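Local coordinates for protein catalase (Corynebacterium glutamicum, PDB 4B7H) that breaks down hydrogen peroxide to water and oxygen at a haem iron, as a tetrameric catalase that binds NADPH and is inhibited by nitric oxide, at residues A[271-276]-A[305-310]; A[377-382]-A[402-407]; A[63-68]-A[356-361]. All coordinates share one frame; numbering follows the deposited sequence.

Contact 1. Residues A[271-276]-A[305-310]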
loop_
_atom_site.group_PDB
_atom_site.type_symbol
_atom_site.label_atom_id
_atom_site.label_comp_id
_atom_site.label_asym_id
_atom_site.label_seq_id
_atom_site.Cartn_x
_atom_site.Cartn_y
_atom_site.Cartn_z
ATOM N N TRP A 271 16.614 -26.567 -23.430
ATOM C CA TRP A 271 16.793 -25.651 -24.549
ATOM C C TRP A 271 18.276 -25.462 -24.808
ATOM O O TRP A 271 19.061 -25.313 -23.866
ATOM C CB TRP A 271 16.202 -24.279 -24.228
ATOM C CG TRP A 271 14.706 -24.199 -24.292
ATOM C CD1 TRP A 271 13.959 -23.664 -25.305
ATOM C CD2 TRP A 271 13.772 -24.669 -23.309
ATOM N NE1 TRP A 271 12.615 -23.774 -25.014
ATOM C CE2 TRP A 271 12.475 -24.378 -23.792
ATOM C CE3 TRP A 271 13.905 -25.296 -22.065
ATOM C CZ2 TRP A 271 11.319 -24.695 -23.074
ATOM C CZ3 TRP A 271 12.754 -25.613 -21.348
ATOM C CH2 TRP A 271 11.476 -25.310 -21.856
ATOM N N ASP A 272 18.662 -25.456 -26.079
ATOM C CA ASP A 272 20.030 -25.097 -26.434
ATOM C C ASP A 272 20.179 -23.577 -26.518
ATOM O O ASP A 272 19.391 -22.903 -27.181
ATOM C CB ASP A 272 20.440 -25.776 -27.737
ATOM C CG ASP A 272 20.612 -27.268 -27.567
ATOM O OD1 ASP A 272 21.611 -27.673 -26.931
ATOM O OD2 ASP A 272 19.744 -28.030 -28.043
ATOM N N VAL A 273 21.177 -23.047 -25.813
ATOM C CA VAL A 273 21.434 -21.607 -25.763
ATOM C C VAL A 273 22.397 -21.209 -26.873
ATOM O O VAL A 273 23.519 -21.710 -26.938
ATOM C CB VAL A 273 22.036 -21.192 -24.404
ATOM C CG1 VAL A 273 22.328 -19.696 -24.384
ATOM C CG2 VAL A 273 21.094 -21.569 -23.263
ATOM N N LYS A 274 21.950 -20.319 -27.751
ATOM C CA LYS A 274 22.763 -19.871 -28.875
ATOM C C LYS A 274 22.685 -18.353 -28.989
ATOM O O LYS A 274 21.767 -17.727 -28.448
ATOM C CB LYS A 274 22.295 -20.528 -30.185
ATOM C CG LYS A 274 22.136 -22.045 -30.109
ATOM C CD LYS A 274 21.803 -22.657 -31.466
ATOM C CE LYS A 274 21.584 -24.164 -31.351
ATOM N NZ LYS A 274 22.821 -24.868 -30.919
ATOM N N VAL A 275 23.657 -17.760 -29.670
ATOM C CA VAL A 275 23.629 -16.333 -29.944
ATOM C C VAL A 275 23.919 -16.038 -31.405
ATOM O O VAL A 275 24.610 -16.800 -32.079
ATOM C CB VAL A 275 24.647 -15.549 -29.082
ATOM C CG1 VAL A 275 24.147 -15.435 -27.644
ATOM C CG2 VAL A 275 26.041 -16.193 -29.142
ATOM N N GLN A 276 23.359 -14.936 -31.891
ATOM C CA GLN A 276 23.875 -14.287 -33.087
ATOM C C GLN A 276 24.853 -13.234 -32.607
ATOM O O GLN A 276 24.598 -12.551 -31.613
ATOM C CB GLN A 276 22.756 -13.614 -33.879
ATOM C CG GLN A 276 21.730 -14.566 -34.463
ATOM C CD GLN A 276 20.590 -13.839 -35.126
ATOM O OE1 GLN A 276 19.745 -13.246 -34.452
ATOM N NE2 GLN A 276 20.557 -13.870 -36.458
ATOM N N ILE A 305 25.313 -19.278 -33.066
ATOM C CA ILE A 305 26.566 -19.773 -32.496
ATOM C C ILE A 305 26.252 -20.415 -31.144
ATOM O O ILE A 305 25.638 -19.784 -30.290
ATOM C CB ILE A 305 27.590 -18.627 -32.288
ATOM C CG1 ILE A 305 28.189 -18.164 -33.613
ATOM C CG2 ILE A 305 28.742 -19.085 -31.418
ATOM C CD1 ILE A 305 27.353 -17.229 -34.377
ATOM N N PRO A 306 26.665 -21.675 -30.938
ATOM C CA PRO A 306 26.281 -22.381 -29.707
ATOM C C PRO A 306 27.022 -21.897 -28.463
ATOM O O PRO A 306 28.184 -21.504 -28.548
ATOM C CB PRO A 306 26.660 -23.832 -30.010
ATOM C CG PRO A 306 27.800 -23.717 -30.982
ATOM C CD PRO A 306 27.426 -22.542 -31.855
ATOM N N VAL A 307 26.341 -21.930 -27.319
ATOM C CA VAL A 307 26.917 -21.494 -26.051
ATOM C C VAL A 307 26.834 -22.628 -25.034
ATOM O O VAL A 307 27.814 -22.945 -24.349
ATOM C CB VAL A 307 26.186 -20.247 -25.490
ATOM C CG1 VAL A 307 26.760 -19.857 -24.136
ATOM C CG2 VAL A 307 26.278 -19.085 -26.475
ATOM N N GLY A 308 25.659 -23.241 -24.937
ATOM C CA GLY A 308 25.419 -24.276 -23.943
ATOM C C GLY A 308 23.962 -24.689 -23.965
ATOM O O GLY A 308 23.311 -24.572 -25.000
ATOM N N TYR A 309 23.450 -25.191 -22.844
ATOM C CA TYR A 309 22.038 -25.545 -22.755
ATOM C C TYR A 309 21.530 -25.232 -21.359
ATOM O O TYR A 309 22.320 -25.084 -20.421
ATOM C CB TYR A 309 21.816 -27.032 -23.073
ATOM C CG TYR A 309 22.351 -27.987 -22.019
ATOM C CD1 TYR A 309 23.660 -28.455 -22.072
ATOM C CD2 TYR A 309 21.542 -28.431 -20.975
ATOM C CE1 TYR A 309 24.152 -29.328 -21.106
ATOM C CE2 TYR A 309 22.018 -29.297 -20.006
ATOM C CZ TYR A 309 23.324 -29.748 -20.074
ATOM O OH TYR A 309 23.789 -30.616 -19.102
ATOM N N PHE A 310 20.214 -25.142 -21.206
ATOM C CA PHE A 310 19.643 -25.124 -19.867
ATOM C C PHE A 310 18.545 -26.173 -19.750
ATOM O O PHE A 310 17.940 -26.582 -20.748
ATOM C CB PHE A 310 19.211 -23.714 -19.404
ATOM C CG PHE A 310 18.002 -23.154 -20.107
ATOM C CD1 PHE A 310 16.721 -23.546 -19.738
ATOM C CD2 PHE A 310 18.146 -22.180 -21.092
ATOM C CE1 PHE A 310 15.604 -23.005 -20.360
ATOM C CE2 PHE A 310 17.033 -21.637 -21.726
ATOM C CZ PHE A 310 15.762 -22.054 -21.359
HETATM O O HOH W 1 24.053 -26.859 -27.211
#
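Trp271 and Phe310 face each other as a hydrogen-bonded antiparallel pair, and their rings pack tightly together. Phe310 CG sits between the backbone N and the carbonyl carbon (chi1 71°), and one face of the ring beyond it meets Trp271 CB. This CH-pi contact puts Trp271 CB 3.9 Å from the Phe310 centroid, while the indole slides past with its plane nearly parallel to that of the phenyl and little overlap. The nearest ring atoms, Trp271 CE3 and Phe310 CE1, are 3.3 Å apart. Val273 CG2 meets the edge of the same phenyl at CD2, and Val275 CG2 touches Val307 CG2 farther along this buried face. Strands 270-279 and 305-314 are neighbours in the antiparallel barrel of the catalase fold, and a classic beta bulge interrupts their pairing. Val273 O takes a bond from Val307 N at 2.9 Å and a weak one from Gly308 N at 3.3 Å, because both residues stand against Val273. The other face is looser and more polar. Lys274 NZ comes no closer than 4.1 Å to CB of the exposed Pro306, and Asp272 OD1 lies 3.9 Å from Tyr309 CB. A water lies 2.6 Å from Asp272 OD1 and also near Gly308 O, whereas the second oxygen of this carboxylate, OD2, forms a salt bridge with Arg233.

Contact 2. Residues A[377-382]-A[402-407]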
loop_
_atom_site.group_PDB
_atom_site.type_symbol
_atom_site.label_atom_id
_atom_site.label_comp_id
_atom_site.label_asym_id
_atom_site.label_seq_id
_atom_site.Cartn_x
_atom_site.Cartn_y
_atom_site.Cartn_z
ATOM N N ASN A 377 25.782 -5.479 -1.082
ATOM C CA ASN A 377 26.435 -4.423 -0.315
ATOM C C ASN A 377 25.868 -3.082 -0.761
ATOM O O ASN A 377 26.286 -2.520 -1.772
ATOM C CB ASN A 377 27.958 -4.469 -0.520
ATOM C CG ASN A 377 28.696 -3.460 0.349
ATOM O OD1 ASN A 377 28.107 -2.852 1.245
ATOM N ND2 ASN A 377 29.982 -3.273 0.086
ATOM N N THR A 378 24.904 -2.569 -0.004
ATOM C CA THR A 378 24.136 -1.413 -0.443
ATOM C C THR A 378 23.968 -0.413 0.683
ATOM O O THR A 378 23.956 -0.782 1.862
ATOM C CB THR A 378 22.734 -1.836 -0.967
ATOM O OG1 THR A 378 22.053 -0.692 -1.495
ATOM C CG2 THR A 378 21.888 -2.429 0.157
ATOM N N TYR A 379 23.828 0.857 0.320
ATOM C CA TYR A 379 23.501 1.890 1.298
ATOM C C TYR A 379 21.990 2.112 1.412
ATOM O O TYR A 379 21.529 2.882 2.255
ATOM C CB TYR A 379 24.234 3.194 0.975
ATOM C CG TYR A 379 25.705 3.097 1.275
ATOM C CD1 TYR A 379 26.181 3.304 2.561
ATOM C CD2 TYR A 379 26.621 2.779 0.280
ATOM C CE1 TYR A 379 27.541 3.205 2.846
ATOM C CE2 TYR A 379 27.983 2.675 0.565
ATOM C CZ TYR A 379 28.430 2.894 1.848
ATOM O OH TYR A 379 29.773 2.792 2.134
ATOM N N SER A 380 21.208 1.432 0.579
ATOM C CA SER A 380 19.753 1.502 0.731
ATOM C C SER A 380 19.343 0.924 2.083
ATOM O O SER A 380 20.010 0.032 2.617
ATOM C CB SER A 380 19.046 0.731 -0.384
ATOM O OG SER A 380 19.285 1.330 -1.640
ATOM N N ARG A 381 18.230 1.415 2.623
ATOM C CA ARG A 381 17.810 1.057 3.973
ATOM C C ARG A 381 16.308 1.227 4.123
ATOM O O ARG A 381 15.644 1.825 3.262
ATOM C CB ARG A 381 18.526 1.943 5.000
ATOM C CG ARG A 381 18.113 3.412 4.921
ATOM C CD ARG A 381 18.766 4.237 6.007
ATOM N NE ARG A 381 18.099 5.526 6.165
ATOM C CZ ARG A 381 18.268 6.323 7.214
ATOM N NH1 ARG A 381 19.098 5.974 8.186
ATOM N NH2 ARG A 381 17.614 7.471 7.290
ATOM N N GLU A 382 15.782 0.699 5.225
ATOM C CA GLU A 382 14.397 0.925 5.638
ATOM C C GLU A 382 13.402 0.494 4.562
ATOM O O GLU A 382 13.651 -0.484 3.842
ATOM C CB GLU A 382 14.197 2.366 6.143
ATOM C CG GLU A 382 15.222 2.670 7.224
ATOM C CD GLU A 382 15.144 4.058 7.830
ATOM O OE1 GLU A 382 14.262 4.855 7.459
ATOM O OE2 GLU A 382 15.996 4.357 8.693
ATOM N N TYR A 402 34.834 4.774 7.019
ATOM C CA TYR A 402 34.852 3.353 7.365
ATOM C C TYR A 402 35.231 2.491 6.154
ATOM O O TYR A 402 35.903 2.976 5.243
ATOM C CB TYR A 402 33.507 2.936 7.976
ATOM C CG TYR A 402 33.038 3.895 9.048
ATOM C CD1 TYR A 402 33.503 3.798 10.362
ATOM C CD2 TYR A 402 32.135 4.911 8.745
ATOM C CE1 TYR A 402 33.076 4.694 11.340
ATOM C CE2 TYR A 402 31.699 5.802 9.714
ATOM C CZ TYR A 402 32.167 5.686 11.006
ATOM O OH TYR A 402 31.729 6.580 11.954
ATOM N N ASP A 403 34.806 1.227 6.135
ATOM C CA ASP A 403 35.321 0.285 5.145
ATOM C C ASP A 403 34.266 -0.305 4.215
ATOM O O ASP A 403 34.600 -1.083 3.322
ATOM C CB ASP A 403 36.061 -0.864 5.842
ATOM C CG ASP A 403 37.169 -0.379 6.747
ATOM O OD1 ASP A 403 37.925 0.523 6.327
ATOM O OD2 ASP A 403 37.276 -0.894 7.881
ATOM N N LYS A 404 33.003 0.051 4.425
ATOM C CA LYS A 404 31.911 -0.536 3.646
ATOM C C LYS A 404 32.094 -0.352 2.130
ATOM O O LYS A 404 31.796 -1.255 1.336
ATOM C CB LYS A 404 30.566 0.010 4.130
ATOM C CG LYS A 404 29.355 -0.515 3.381
ATOM C CD LYS A 404 28.074 -0.047 4.074
ATOM C CE LYS A 404 26.818 -0.287 3.234
ATOM N NZ LYS A 404 26.441 -1.730 3.140
ATOM N N GLY A 405 32.597 0.810 1.736
ATOM C CA GLY A 405 33.021 1.026 0.363
ATOM C C GLY A 405 32.099 1.849 -0.519
ATOM O O GLY A 405 31.071 2.350 -0.083
ATOM N N ALA A 406 32.490 1.999 -1.778
ATOM C CA ALA A 406 31.698 2.724 -2.756
ATOM C C ALA A 406 31.798 1.995 -4.099
ATOM O O ALA A 406 32.047 0.793 -4.133
ATOM C CB ALA A 406 32.161 4.163 -2.853
ATOM N N GLY A 407 31.591 2.691 -5.209
ATOM C CA GLY A 407 31.615 2.021 -6.499
ATOM C C GLY A 407 33.024 1.658 -6.941
ATOM O O GLY A 407 33.995 2.222 -6.432
#
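Lys404 runs its aliphatic chain alongside the Tyr379 side chain in the opposite direction, over one ring face, and delivers a buried ammonium group to two oxygens of the other loop. Lys404 CE sits 3.7 Å from the centroid of the Tyr379 ring in a CH-pi contact, and CD lies close to Tyr379 CE1. A bend at chi4 (72°) then turns NZ away from the extended chain. Lys404 NZ donates to Asn377 OD1 at 2.8 Å, nearly in line with that C=O, and to Thr378 O at 3.0 Å from well above the carbonyl plane. The two loops are joined in the reverse sense as well. Asn377 ND2 returns a bond to Lys404 O at 3.0 Å, with the acceptor almost in the amide plane, so both ends of the carboxamide grip the same residue and fix its flip. At the edge of the Tyr379 ring, Tyr379 OH donates to Gly405 O at 2.6 Å, in the carbonyl plane and on a lone pair. His25 of the second subunit bonds Thr378 OG1, placing these non-helical, non-strand loops at a subunit interface. Asp390 adds a salt bridge to Lys404 NZ; with two neutral oxygens and one carboxylate around it, the buried ammonium is probably stabilised in its charged form.

Contact 3. Residues A[63-68]-A[356-361]. With HEM (protoporphyrin IX containing Fe), chain E.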
loop_
_atom_site.group_PDB
_atom_site.type_symbol
_atom_site.label_atom_id
_atom_site.label_comp_id
_atom_site.label_asym_id
_atom_site.label_seq_id
_atom_site.Cartn_x
_atom_site.Cartn_y
_atom_site.Cartn_z
ATOM N N ASN A 63 -4.583 -11.515 -1.610
ATOM C CA ASN A 63 -4.364 -11.091 -2.985
ATOM C C ASN A 63 -3.493 -9.853 -3.084
ATOM O O ASN A 63 -3.525 -8.984 -2.214
ATOM C CB ASN A 63 -5.692 -10.837 -3.708
ATOM C CG ASN A 63 -6.418 -12.116 -4.069
ATOM O OD1 ASN A 63 -5.817 -13.194 -4.186
ATOM N ND2 ASN A 63 -7.720 -12.001 -4.263
ATOM N N VAL A 64 -2.721 -9.796 -4.162
ATOM C CA VAL A 64 -1.830 -8.691 -4.475
ATOM C C VAL A 64 -2.079 -8.329 -5.940
ATOM O O VAL A 64 -2.667 -9.118 -6.670
ATOM C CB VAL A 64 -0.373 -9.117 -4.235
ATOM C CG1 VAL A 64 -0.161 -9.406 -2.757
ATOM C CG2 VAL A 64 -0.026 -10.361 -5.063
ATOM N N PRO A 65 -1.662 -7.127 -6.375
ATOM C CA PRO A 65 -1.868 -6.798 -7.791
ATOM C C PRO A 65 -1.165 -7.809 -8.697
ATOM O O PRO A 65 -0.006 -8.162 -8.477
ATOM C CB PRO A 65 -1.215 -5.420 -7.925
ATOM C CG PRO A 65 -1.213 -4.867 -6.527
ATOM C CD PRO A 65 -0.955 -6.052 -5.661
ATOM N N GLU A 66 -1.875 -8.296 -9.709
ATOM C CA GLU A 66 -1.245 -9.170 -10.692
ATOM C C GLU A 66 -0.358 -8.313 -11.602
ATOM O O GLU A 66 -0.534 -7.091 -11.682
ATOM C CB GLU A 66 -2.310 -9.916 -11.513
ATOM C CG GLU A 66 -3.072 -9.014 -12.486
ATOM C CD GLU A 66 -4.218 -9.712 -13.217
ATOM O OE1 GLU A 66 -4.756 -10.724 -12.702
ATOM O OE2 GLU A 66 -4.594 -9.235 -14.320
ATOM N N ARG A 67 0.592 -8.942 -12.292
ATOM C CA ARG A 67 1.402 -8.227 -13.272
ATOM C C ARG A 67 0.545 -7.602 -14.366
ATOM O O ARG A 67 -0.439 -8.204 -14.829
ATOM C CB ARG A 67 2.352 -9.188 -13.976
ATOM C CG ARG A 67 3.414 -9.771 -13.102
ATOM C CD ARG A 67 3.907 -11.061 -13.771
ATOM N NE ARG A 67 5.077 -11.611 -13.102
ATOM C CZ ARG A 67 5.037 -12.248 -11.936
ATOM N NH1 ARG A 67 3.872 -12.446 -11.310
ATOM N NH2 ARG A 67 6.164 -12.699 -11.398
ATOM N N ILE A 68 0.949 -6.416 -14.818
ATOM C CA ILE A 68 0.456 -5.882 -16.086
ATOM C C ILE A 68 1.652 -5.585 -16.997
ATOM O O ILE A 68 2.529 -4.789 -16.638
ATOM C CB ILE A 68 -0.441 -4.621 -15.904
ATOM C CG1 ILE A 68 -0.851 -4.078 -17.277
ATOM C CG2 ILE A 68 0.240 -3.538 -15.048
ATOM C CD1 ILE A 68 -1.869 -2.931 -17.229
ATOM N N GLN A 356 7.510 -3.500 -9.928
ATOM C CA GLN A 356 7.755 -4.433 -8.836
ATOM C C GLN A 356 7.768 -3.754 -7.470
ATOM O O GLN A 356 7.283 -4.326 -6.487
ATOM C CB GLN A 356 9.038 -5.222 -9.113
ATOM C CG GLN A 356 8.825 -6.228 -10.239
ATOM C CD GLN A 356 10.068 -6.526 -11.048
ATOM O OE1 GLN A 356 11.165 -6.040 -10.750
ATOM N NE2 GLN A 356 9.900 -7.344 -12.091
ATOM N N ARG A 357 8.289 -2.529 -7.415
ATOM C CA ARG A 357 8.247 -1.750 -6.182
ATOM C C ARG A 357 6.800 -1.574 -5.704
ATOM O O ARG A 357 6.549 -1.552 -4.504
ATOM C CB ARG A 357 8.909 -0.384 -6.396
ATOM C CG ARG A 357 10.419 -0.470 -6.552
ATOM C CD ARG A 357 11.045 0.817 -7.109
ATOM N NE ARG A 357 12.426 0.548 -7.499
ATOM C CZ ARG A 357 12.980 0.881 -8.660
ATOM N NH1 ARG A 357 12.301 1.585 -9.560
ATOM N NH2 ARG A 357 14.238 0.521 -8.901
ATOM N N TYR A 358 5.861 -1.444 -6.641
ATOM C CA TYR A 358 4.435 -1.320 -6.313
ATOM C C TYR A 358 3.757 -2.681 -6.092
ATOM O O TYR A 358 3.059 -2.895 -5.096
ATOM C CB TYR A 358 3.710 -0.593 -7.447
ATOM C CG TYR A 358 2.199 -0.727 -7.392
ATOM C CD1 TYR A 358 1.471 -0.098 -6.393
ATOM C CD2 TYR A 358 1.509 -1.503 -8.320
ATOM C CE1 TYR A 358 0.099 -0.226 -6.323
ATOM C CE2 TYR A 358 0.129 -1.634 -8.259
ATOM C CZ TYR A 358 -0.567 -0.995 -7.251
ATOM O OH TYR A 358 -1.933 -1.102 -7.152
ATOM N N ARG A 359 3.942 -3.581 -7.055
ATOM C CA ARG A 359 3.248 -4.863 -7.114
ATOM C C ARG A 359 3.596 -5.744 -5.920
ATOM O O ARG A 359 2.746 -6.453 -5.386
ATOM C CB ARG A 359 3.634 -5.561 -8.430
ATOM C CG ARG A 359 3.095 -6.944 -8.564
ATOM C CD ARG A 359 3.319 -7.501 -9.943
ATOM N NE ARG A 359 4.684 -7.918 -10.270
ATOM C CZ ARG A 359 5.266 -9.032 -9.831
ATOM N NH1 ARG A 359 4.644 -9.817 -8.957
ATOM N NH2 ARG A 359 6.492 -9.345 -10.252
ATOM N N ILE A 360 4.864 -5.716 -5.540
ATOM C CA ILE A 360 5.375 -6.541 -4.452
ATOM C C ILE A 360 5.652 -5.677 -3.222
ATOM O O ILE A 360 5.063 -5.900 -2.173
ATOM C CB ILE A 360 6.647 -7.299 -4.863
ATOM C CG1 ILE A 360 6.407 -8.100 -6.146
ATOM C CG2 ILE A 360 7.090 -8.217 -3.728
ATOM C CD1 ILE A 360 7.697 -8.602 -6.802
ATOM N N GLY A 361 6.528 -4.680 -3.365
ATOM C CA GLY A 361 6.848 -3.778 -2.275
ATOM C C GLY A 361 8.251 -3.225 -2.433
ATOM O O GLY A 361 9.052 -3.758 -3.211
HETATM C CHA HEM E . 6.201 -8.263 -18.009
HETATM C CHB HEM E . 7.034 -3.656 -19.278
HETATM C CHC HEM E . 8.113 -5.159 -23.752
HETATM C CHD HEM E . 8.729 -9.589 -21.971
HETATM C C1A HEM E . 6.315 -6.895 -17.965
HETATM C C2A HEM E . 6.090 -6.061 -16.799
HETATM C C3A HEM E . 6.340 -4.793 -17.159
HETATM C C4A HEM E . 6.717 -4.782 -18.552
HETATM C CMA HEM E . 6.265 -3.526 -16.301
HETATM C CAA HEM E . 5.662 -6.581 -15.408
HETATM C CBA HEM E . 6.901 -6.961 -14.610
HETATM C CGA HEM E . 6.590 -7.297 -13.176
HETATM O O1A HEM E . 7.247 -8.231 -12.651
HETATM O O2A HEM E . 5.712 -6.655 -12.543
HETATM C C1B HEM E . 7.375 -3.644 -20.611
HETATM C C2B HEM E . 7.615 -2.469 -21.418
HETATM C C3B HEM E . 7.890 -2.895 -22.668
HETATM C C4B HEM E . 7.854 -4.340 -22.665
HETATM C CMB HEM E . 7.527 -1.025 -20.883
HETATM C CAB HEM E . 8.247 -2.091 -23.933
HETATM C CBB HEM E . 8.837 -0.897 -23.876
HETATM C C1C HEM E . 8.548 -6.466 -23.626
HETATM C C2C HEM E . 9.402 -7.210 -24.540
HETATM C C3C HEM E . 9.561 -8.443 -24.026
HETATM C C4C HEM E . 8.834 -8.493 -22.776
HETATM C CMC HEM E . 9.979 -6.652 -25.865
HETATM C CAC HEM E . 10.407 -9.634 -24.537
HETATM C CBC HEM E . 11.517 -9.472 -25.276
HETATM C C1D HEM E . 8.043 -9.643 -20.789
HETATM C C2D HEM E . 7.876 -10.848 -20.043
HETATM C C3D HEM E . 7.099 -10.456 -18.816
HETATM C C4D HEM E . 6.872 -9.041 -18.921
HETATM C CMD HEM E . 8.370 -12.244 -20.416
HETATM C CAD HEM E . 6.693 -11.402 -17.695
HETATM C CBD HEM E . 7.916 -11.661 -16.818
HETATM C CGD HEM E . 7.477 -12.672 -15.801
HETATM O O1D HEM E . 7.427 -12.346 -14.589
HETATM O O2D HEM E . 7.149 -13.815 -16.209
HETATM N NA HEM E . 6.706 -6.086 -19.022
HETATM N NB HEM E . 7.524 -4.769 -21.394
HETATM N NC HEM E . 8.225 -7.281 -22.553
HETATM N ND HEM E . 7.433 -8.591 -20.111
HETATM FE FE HEM E . 7.427 -6.699 -20.794
HETATM O O HOH W 2 1.973 -10.039 -7.969
#
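Arg67 and Arg359 converge on the haem propionates, forming part of the haem pocket of the catalase fold where a loop meets the end of helix 343-359. Arg359 grips one carboxylate with two N-H groups: NE donates to HEM O2A and NH2 to HEM O1A, each at 2.8 Å. Gln356, one helical turn earlier, adds a nearly straight bond from NE2 to HEM O1A (2.9 Å, 174°). The other propionate is met by Arg67, whose NE donates to HEM O1D at 2.9 Å, and Arg106 NH1 also bonds the haem. A bend at chi3 (75°) places Arg359 NE beside its carboxylate. The two guanidinium groups cross with planes 31° apart, and Arg67 CG packs over one face of the Arg359 group while Ile360 CD1 covers the opposite one. Their like charges come close, with 3.6 Å between Arg67 NH2 and Arg359 NH2; the propionates, and the backbone oxygens of Ile323, Glu324 and Ile326 that accept from the pair, probably offset the repulsion.

Farther out, the backbone of 63-68 borders Arg359 and is consistent with holding it in place. Pro65 O lies against Arg359 CG, and Pro65 CG touches Tyr358 CE2 obliquely. Tyr358 OH is hydrogen-bonded to Asn63 O of the fourth subunit, tying this second shell to the tetramer. No direct hydrogen bond joins the two segments; instead, a water donates to Pro65 O at 2.8 Å and accepts from Arg359 NH1 at 2.9 Å.

In the fold
From the N terminus, the chain passes through 63-68, whose partner in contact 3 arrives 288 residues later at the end of helix 343-359. That loop takes in every strand of the antiparallel sheet and contains contact 1, where 271-276 and 305-310 close a much shorter excursion between neighbouring strands. Contacts 1 and 3 lie on opposite sides of the chain's centre, with nearest atoms about 17 Å apart. Contact 2 follows in series once contact 3 has closed, joining two points of the long loop region between helix 343-359 and strand 423-424. Contacts 2 and 3, about 9 Å apart at their nearest atoms, both touch the second subunit, whereas contact 1 stays within its own chain.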